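Local coordinates for AB hydrolase-1 domain-containing protein (Streptococcus mutans, PDB 4L9A) that probably hydrolyses carboxylic esters, as a carboxylesterase-type member of the alpha/beta hydrolase family, at residues I75-P78 with N79-Y82; Y200-R203 with Q204-V208; V282-L285 with L286-E290. All blocks are in the same frame, centred on the assembly; numbering follows the deposited sequence.

Contact 1. Residues I75-P78 with N79-Y82; sequences IDAP and NSGY
The backbone of A77 to S80 folds into a type II beta turn with P78 and N79 at its corners; the positive phi of N79 (61°) is what the third position of such a turn demands. Its closing bond, from S80 N to A77 O, is weak at 3.1 Å. The turn doubles the chain back, bringing the CA atoms of D76 and G81 within 6.0 Å of each other. The hydroxyl of S80 reinforces the turn, S80 OG donating to A77 O over 2.8 Å. A chi1 of 80° tucks OG in among the backbone atoms of S80 and aims it at the turn, so A77 O takes two donors from one residue. This loop follows strand 71-75, the strand beside 43-47 in the central sheet of the alpha/beta hydrolase fold, and its Asp-X-Pro-X-X-Gly-X-Ser sequence resembles the loop found at this place in many relatives. D76 spans the fold-back from the inside. Its OD2 accepts the amide of Y82 at 3.0 Å from Y82 N, through the lone pair turned away from OD1 and with a nearly straight N-H...O angle of 165°. G81 passes close to the same oxygen, its CA 3.5 Å from D76 OD2, and has no side chain to obstruct the approach. The buried carboxylate is held from further points: S54 OG also bonds to OD2, and T55 N to OD1, which should fix its rotation. Behind it, D76 CB faces the carbonyl of S80, 3.8 Å from S80 O. At the turn's corner, N79 directs ND2 to two carbonyls, I216 O and S86 O, while P78 lies against W96 of helix 93-106.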
loop_
_atom_site.group_PDB
_atom_site.type_symbol
_atom_site.label_atom_id
_atom_site.label_comp_id
_atom_site.label_asym_id
_atom_site.label_seq_id
_atom_site.Cartn_x
_atom_site.Cartn_y
_atom_site.Cartn_z
ATOM N N ILE A 75 -2.460 2.034 -8.090
ATOM C CA ILE A 75 -3.560 2.950 -7.836
ATOM C C ILE A 75 -3.149 4.030 -6.832
ATOM O O ILE A 75 -2.666 3.715 -5.736
ATOM C CB ILE A 75 -4.788 2.187 -7.277
ATOM C CG1 ILE A 75 -5.241 1.104 -8.262
ATOM C CG2 ILE A 75 -5.936 3.147 -6.977
ATOM C CD1 ILE A 75 -6.369 0.218 -7.723
ATOM N N ASP A 76 -3.332 5.297 -7.203
ATOM C CA ASP A 76 -3.066 6.414 -6.293
ATOM C C ASP A 76 -4.348 6.835 -5.565
ATOM O O ASP A 76 -5.352 7.136 -6.198
ATOM C CB ASP A 76 -2.495 7.626 -7.042
ATOM C CG ASP A 76 -1.079 7.393 -7.559
ATOM O OD1 ASP A 76 -0.621 6.222 -7.553
ATOM O OD2 ASP A 76 -0.432 8.376 -7.994
ATOM N N ALA A 77 -4.315 6.867 -4.234
ATOM C CA ALA A 77 -5.472 7.330 -3.468
ATOM C C ALA A 77 -5.701 8.822 -3.706
ATOM O O ALA A 77 -4.785 9.547 -4.098
ATOM C CB ALA A 77 -5.274 7.046 -1.960
ATOM N N PRO A 78 -6.931 9.290 -3.475
ATOM C CA PRO A 78 -7.160 10.737 -3.540
ATOM C C PRO A 78 -6.115 11.470 -2.706
ATOM O O PRO A 78 -5.625 10.926 -1.702
ATOM C CB PRO A 78 -8.550 10.890 -2.907
ATOM C CG PRO A 78 -9.233 9.605 -3.239
ATOM C CD PRO A 78 -8.160 8.548 -3.144
ATOM N N ASN A 79 -5.777 12.688 -3.116
ATOM C CA ASN A 79 -4.815 13.505 -2.379
ATOM C C ASN A 79 -3.415 12.897 -2.257
ATOM O O ASN A 79 -2.653 13.220 -1.330
ATOM C CB ASN A 79 -5.344 13.829 -0.982
ATOM C CG ASN A 79 -6.617 14.649 -1.022
ATOM O OD1 ASN A 79 -6.762 15.570 -1.834
ATOM N ND2 ASN A 79 -7.551 14.323 -0.134
ATOM N N SER A 80 -3.073 12.016 -3.183
ATOM C CA SER A 80 -1.725 11.470 -3.215
ATOM C C SER A 80 -1.234 11.294 -4.634
ATOM O O SER A 80 -2.028 11.079 -5.552
ATOM C CB SER A 80 -1.680 10.116 -2.503
ATOM O OG SER A 80 -2.158 9.105 -3.362
ATOM N N GLY A 81 0.079 11.356 -4.814
ATOM C CA GLY A 81 0.652 11.078 -6.112
ATOM C C GLY A 81 -0.012 11.935 -7.174
ATOM O O GLY A 81 -0.124 13.145 -7.011
ATOM N N TYR A 82 -0.466 11.316 -8.258
ATOM C CA TYR A 82 -1.049 12.098 -9.337
ATOM C C TYR A 82 -2.571 12.000 -9.364
ATOM O O TYR A 82 -3.202 12.500 -10.291
ATOM C CB TYR A 82 -0.448 11.709 -10.693
ATOM C CG TYR A 82 1.040 11.975 -10.791
ATOM C CD1 TYR A 82 1.527 13.251 -11.074
ATOM C CD2 TYR A 82 1.958 10.949 -10.612
ATOM C CE1 TYR A 82 2.888 13.495 -11.160
ATOM C CE2 TYR A 82 3.322 11.186 -10.706
ATOM C CZ TYR A 82 3.782 12.459 -10.973
ATOM O OH TYR A 82 5.148 12.688 -11.055
#

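Contact 2. Residues Y200-R203 with Q204-V208; sequences YCQR and QLNDV
Q204 lays its aliphatic stem and amide over one face of the ring of Y200, the residue one helical turn before it. The CH-pi contact is nearly vertical: Q204 CG stands 4.0 Å from the centroid of the Y200 ring, 17° off the normal. Farther along, the amide nitrogen is displaced toward the rim, with Q204 NE2 3.4 Å from Y200 CE2, and the amide is inclined to the ring by 34° instead of lying flat on it. A bend at chi2 (-54°) folds the glutamine back along the helix, keeping both stem and amide above the tyrosine. The same methylene grazes the backbone, Q204 CG lying 3.2 Å from Y200 O. R203 runs alongside Q204 in the same direction, its guanidinium plane almost perpendicular to the amide. The backbone beneath is alpha-helical: Q204 N bonds to Y200 O at 3.0 Å, and L205 N to C201 O at 2.8 Å. At the next step the pattern changes, because N206 N reaches Q202 O at 3.0 Å and also, weakly, R203 O at 3.2 Å; this sharing between i-4 and i-3 acceptors fits a helix tightening near its end. On the buried side, C201 SG meets L205 CD1 at 3.6 Å, joining two side chains a turn apart. Q202, bent at chi2, carries its amide forward toward the C-terminal end of the helix, where OE1 accepts Q209 NE2 just past the segment. Helix 188-206 is the last of four helices inserted between strands 134-141 and 235-239, the place where many alpha/beta hydrolases carry a cap, which these helices probably form. Its end packs on loops of the core: L205 and Q202 touch F52, Q204 touches V85, and the Y200 face opposite Q204 meets the ring of Y82.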
loop_
_atom_site.group_PDB
_atom_site.type_symbol
_atom_site.label_atom_id
_atom_site.label_comp_id
_atom_site.label_asym_id
_atom_site.label_seq_id
_atom_site.Cartn_x
_atom_site.Cartn_y
_atom_site.Cartn_z
ATOM N N TYR A 200 4.599 17.235 -6.800
ATOM C CA TYR A 200 3.433 17.578 -7.608
ATOM C C TYR A 200 2.203 17.506 -6.714
ATOM O O TYR A 200 1.392 18.423 -6.683
ATOM C CB TYR A 200 3.292 16.607 -8.773
ATOM C CG TYR A 200 1.954 16.663 -9.475
ATOM C CD1 TYR A 200 0.900 15.848 -9.071
ATOM C CD2 TYR A 200 1.748 17.524 -10.551
ATOM C CE1 TYR A 200 -0.321 15.888 -9.715
ATOM C CE2 TYR A 200 0.530 17.577 -11.203
ATOM C CZ TYR A 200 -0.496 16.759 -10.786
ATOM O OH TYR A 200 -1.705 16.814 -11.434
ATOM N N CYS A 201 2.083 16.409 -5.973
ATOM C CA CYS A 201 0.981 16.244 -5.032
ATOM C C CYS A 201 0.908 17.400 -4.016
ATOM O O CYS A 201 -0.154 18.003 -3.806
ATOM C CB CYS A 201 1.124 14.912 -4.289
ATOM S SG CYS A 201 -0.191 14.644 -3.104
ATOM N N GLN A 202 2.033 17.708 -3.377
ATOM C CA GLN A 202 2.047 18.773 -2.373
ATOM C C GLN A 202 1.667 20.121 -2.971
ATOM O O GLN A 202 0.978 20.929 -2.343
ATOM C CB GLN A 202 3.417 18.880 -1.705
ATOM C CG GLN A 202 3.529 20.089 -0.755
ATOM C CD GLN A 202 2.701 19.903 0.513
ATOM O OE1 GLN A 202 1.556 20.359 0.608
ATOM N NE2 GLN A 202 3.282 19.225 1.494
ATOM N N ARG A 203 2.123 20.361 -4.191
ATOM C CA ARG A 203 1.757 21.577 -4.896
ATOM C C ARG A 203 0.234 21.673 -5.068
ATOM O O ARG A 203 -0.364 22.700 -4.746
ATOM C CB ARG A 203 2.475 21.631 -6.242
ATOM C CG ARG A 203 2.157 22.859 -7.077
ATOM C CD ARG A 203 3.130 23.004 -8.242
ATOM N NE ARG A 203 3.238 21.800 -9.075
ATOM C CZ ARG A 203 4.265 20.949 -9.046
ATOM N NH1 ARG A 203 5.286 21.157 -8.222
ATOM N NH2 ARG A 203 4.274 19.888 -9.844
ATOM N N GLN A 204 -0.393 20.614 -5.575
ATOM C CA GLN A 204 -1.849 20.617 -5.714
ATOM C C GLN A 204 -2.529 20.767 -4.337
ATOM O O GLN A 204 -3.523 21.476 -4.195
ATOM C CB GLN A 204 -2.346 19.341 -6.418
ATOM C CG GLN A 204 -1.582 18.965 -7.691
ATOM C CD GLN A 204 -1.510 20.097 -8.710
ATOM O OE1 GLN A 204 -2.501 20.789 -8.964
ATOM N NE2 GLN A 204 -0.327 20.295 -9.293
ATOM N N LEU A 205 -1.990 20.101 -3.324
ATOM C CA LEU A 205 -2.561 20.185 -1.980
ATOM C C LEU A 205 -2.500 21.579 -1.384
ATOM O O LEU A 205 -3.324 21.926 -0.544
ATOM C CB LEU A 205 -1.902 19.179 -1.036
ATOM C CG LEU A 205 -2.426 17.749 -1.185
ATOM C CD1 LEU A 205 -1.486 16.773 -0.462
ATOM C CD2 LEU A 205 -3.842 17.622 -0.643
ATOM N N ASN A 206 -1.535 22.386 -1.816
ATOM C CA ASN A 206 -1.438 23.755 -1.331
ATOM C C ASN A 206 -2.749 24.524 -1.547
ATOM O O ASN A 206 -3.088 25.427 -0.777
ATOM C CB ASN A 206 -0.275 24.500 -2.013
ATOM C CG ASN A 206 1.087 24.044 -1.511
ATOM O OD1 ASN A 206 1.188 23.435 -0.448
ATOM N ND2 ASN A 206 2.141 24.347 -2.271
ATOM N N ASP A 207 -3.478 24.164 -2.601
ATOM C CA ASP A 207 -4.696 24.886 -2.952
ATOM C C ASP A 207 -5.825 24.623 -1.970
ATOM O O ASP A 207 -6.661 25.487 -1.753
ATOM C CB ASP A 207 -5.179 24.517 -4.363
ATOM C CG ASP A 207 -4.248 25.000 -5.448
ATOM O OD1 ASP A 207 -3.570 26.017 -5.230
ATOM O OD2 ASP A 207 -4.196 24.364 -6.520
ATOM N N VAL A 208 -5.870 23.427 -1.390
ATOM C CA VAL A 208 -7.019 23.059 -0.556
ATOM C C VAL A 208 -6.752 22.745 0.925
ATOM O O VAL A 208 -7.660 22.851 1.754
ATOM C CB VAL A 208 -7.758 21.852 -1.154
ATOM C CG1 VAL A 208 -8.355 22.224 -2.485
ATOM C CG2 VAL A 208 -6.815 20.669 -1.289
#

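Contact 3. Residues V282-L285 with L286-E290; sequences VEQL and LSNHE
From V282 to S287 the backbone keeps the i-4 alpha-helical pattern, L286 N bonding to V282 O and S287 N to E283 O at 3.0 Å each, whereas N288 N is shared weakly between Q284 O and L285 O, both 3.3 Å away, as the chain leaves the helix. S287 turns its hydroxyl back on the helix: with chi1 at 65°, S287 OG donates to Q284 O over 2.9 Å, approaching from 36° above the carbonyl plane and away from its lone pairs. V282 and L286 lie side by side and point the same way, V282 CG1 meeting L286 CD1 at 4.1 Å. Past the helix end, H289 CB comes to 3.5 Å from L285 O, a carbonyl that also accepts Q258 NE2. The imidazole of H289 is tied down by ND1 to K291 N and, weakly, by NE2 to L136 O. Helix 275-287 is the last helix of the chain, coming after strand 260-263 and the short helix 270-273; V282 and L285 rest on I139 of strand 134-141, and L285 and L286 on L113 of strand 111-117.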
loop_
_atom_site.group_PDB
_atom_site.type_symbol
_atom_site.label_atom_id
_atom_site.label_comp_id
_atom_site.label_asym_id
_atom_site.label_seq_id
_atom_site.Cartn_x
_atom_site.Cartn_y
_atom_site.Cartn_z
ATOM N N VAL A 282 7.791 -14.067 -3.079
ATOM C CA VAL A 282 6.739 -13.974 -4.084
ATOM C C VAL A 282 6.871 -15.086 -5.121
ATOM O O VAL A 282 5.897 -15.755 -5.453
ATOM C CB VAL A 282 6.741 -12.611 -4.792
ATOM C CG1 VAL A 282 6.111 -12.731 -6.167
ATOM C CG2 VAL A 282 6.000 -11.585 -3.954
ATOM N N GLU A 283 8.082 -15.272 -5.627
ATOM C CA GLU A 283 8.346 -16.307 -6.615
ATOM C C GLU A 283 7.975 -17.677 -6.061
ATOM O O GLU A 283 7.378 -18.495 -6.751
ATOM C CB GLU A 283 9.816 -16.281 -7.033
ATOM C CG GLU A 283 10.152 -15.173 -8.015
ATOM C CD GLU A 283 11.622 -14.803 -8.005
ATOM O OE1 GLU A 283 12.399 -15.463 -7.284
ATOM O OE2 GLU A 283 12.001 -13.851 -8.719
ATOM N N GLN A 284 8.329 -17.912 -4.803
ATOM C CA GLN A 284 8.027 -19.171 -4.142
ATOM C C GLN A 284 6.521 -19.368 -4.005
ATOM O O GLN A 284 6.011 -20.470 -4.203
ATOM C CB GLN A 284 8.698 -19.217 -2.770
ATOM C CG GLN A 284 8.183 -20.309 -1.854
ATOM C CD GLN A 284 8.897 -20.330 -0.518
ATOM O OE1 GLN A 284 9.166 -19.286 0.073
ATOM N NE2 GLN A 284 9.214 -21.524 -0.037
ATOM N N LEU A 285 5.812 -18.296 -3.673
ATOM C CA LEU A 285 4.362 -18.356 -3.526
ATOM C C LEU A 285 3.712 -18.763 -4.844
ATOM O O LEU A 285 2.866 -19.663 -4.885
ATOM C CB LEU A 285 3.810 -17.002 -3.051
ATOM C CG LEU A 285 2.293 -16.895 -2.874
ATOM C CD1 LEU A 285 1.777 -18.010 -1.977
ATOM C CD2 LEU A 285 1.914 -15.547 -2.301
ATOM N N LEU A 286 4.124 -18.107 -5.924
ATOM C CA LEU A 286 3.548 -18.358 -7.238
ATOM C C LEU A 286 3.875 -19.751 -7.774
ATOM O O LEU A 286 3.052 -20.376 -8.447
ATOM C CB LEU A 286 4.012 -17.295 -8.229
ATOM C CG LEU A 286 3.588 -15.880 -7.867
ATOM C CD1 LEU A 286 4.016 -14.907 -8.957
ATOM C CD2 LEU A 286 2.087 -15.844 -7.658
ATOM N N SER A 287 5.073 -20.241 -7.479
ATOM C CA SER A 287 5.492 -21.533 -8.001
ATOM C C SER A 287 4.715 -22.681 -7.357
ATOM O O SER A 287 4.592 -23.759 -7.946
ATOM C CB SER A 287 6.993 -21.733 -7.807
ATOM O OG SER A 287 7.313 -21.784 -6.430
ATOM N N ASN A 288 4.181 -22.445 -6.160
ATOM C CA ASN A 288 3.507 -23.502 -5.401
ATOM C C ASN A 288 2.003 -23.301 -5.176
ATOM O O ASN A 288 1.404 -23.974 -4.338
ATOM C CB ASN A 288 4.201 -23.706 -4.054
ATOM C CG ASN A 288 5.649 -24.127 -4.205
ATOM O OD1 ASN A 288 6.556 -23.465 -3.693
ATOM N ND2 ASN A 288 5.874 -25.230 -4.913
ATOM N N HIS A 289 1.393 -22.395 -5.937
ATOM C CA HIS A 289 -0.007 -22.035 -5.731
ATOM C C HIS A 289 -0.929 -22.976 -6.501
ATOM O O HIS A 289 -0.812 -23.093 -7.718
ATOM C CB HIS A 289 -0.235 -20.591 -6.172
ATOM C CG HIS A 289 -1.413 -19.931 -5.523
ATOM N ND1 HIS A 289 -2.697 -20.423 -5.629
ATOM C CD2 HIS A 289 -1.500 -18.811 -4.768
ATOM C CE1 HIS A 289 -3.523 -19.637 -4.961
ATOM N NE2 HIS A 289 -2.823 -18.650 -4.431
ATOM N N GLU A 290 -1.842 -23.646 -5.795
ATOM C CA GLU A 290 -2.699 -24.660 -6.423
ATOM C C GLU A 290 -3.879 -24.077 -7.194
ATOM O O GLU A 290 -4.718 -24.827 -7.704
ATOM C CB GLU A 290 -3.248 -25.651 -5.396
ATOM C CG GLU A 290 -2.471 -25.783 -4.107
ATOM C CD GLU A 290 -3.060 -26.869 -3.216
ATOM O OE1 GLU A 290 -4.282 -27.119 -3.313
ATOM O OE2 GLU A 290 -2.304 -27.482 -2.436
#

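How the contacts relate
Contacts 1 and 2 form one interface, their centres about 12 Å apart: Y82 CD1 touches Y200 CD1 at 3.3 Å, and C201 SG packs 3.4 Å from N79 O. The loop after strand 71-75 thus meets helix 188-206, probably part of the cap, directly, although more than a hundred residues separate them. Contact 3 lies on the other side of the chain's centre, about 30 Å from contact 1 and about 41 Å from contact 2 between centres; nearest atoms are about 17 and 27 Å away. Strand 71-75 and strand 111-117 both flank strand 43-47, and the turn after strand 111-117 is where this fold usually carries its nucleophile.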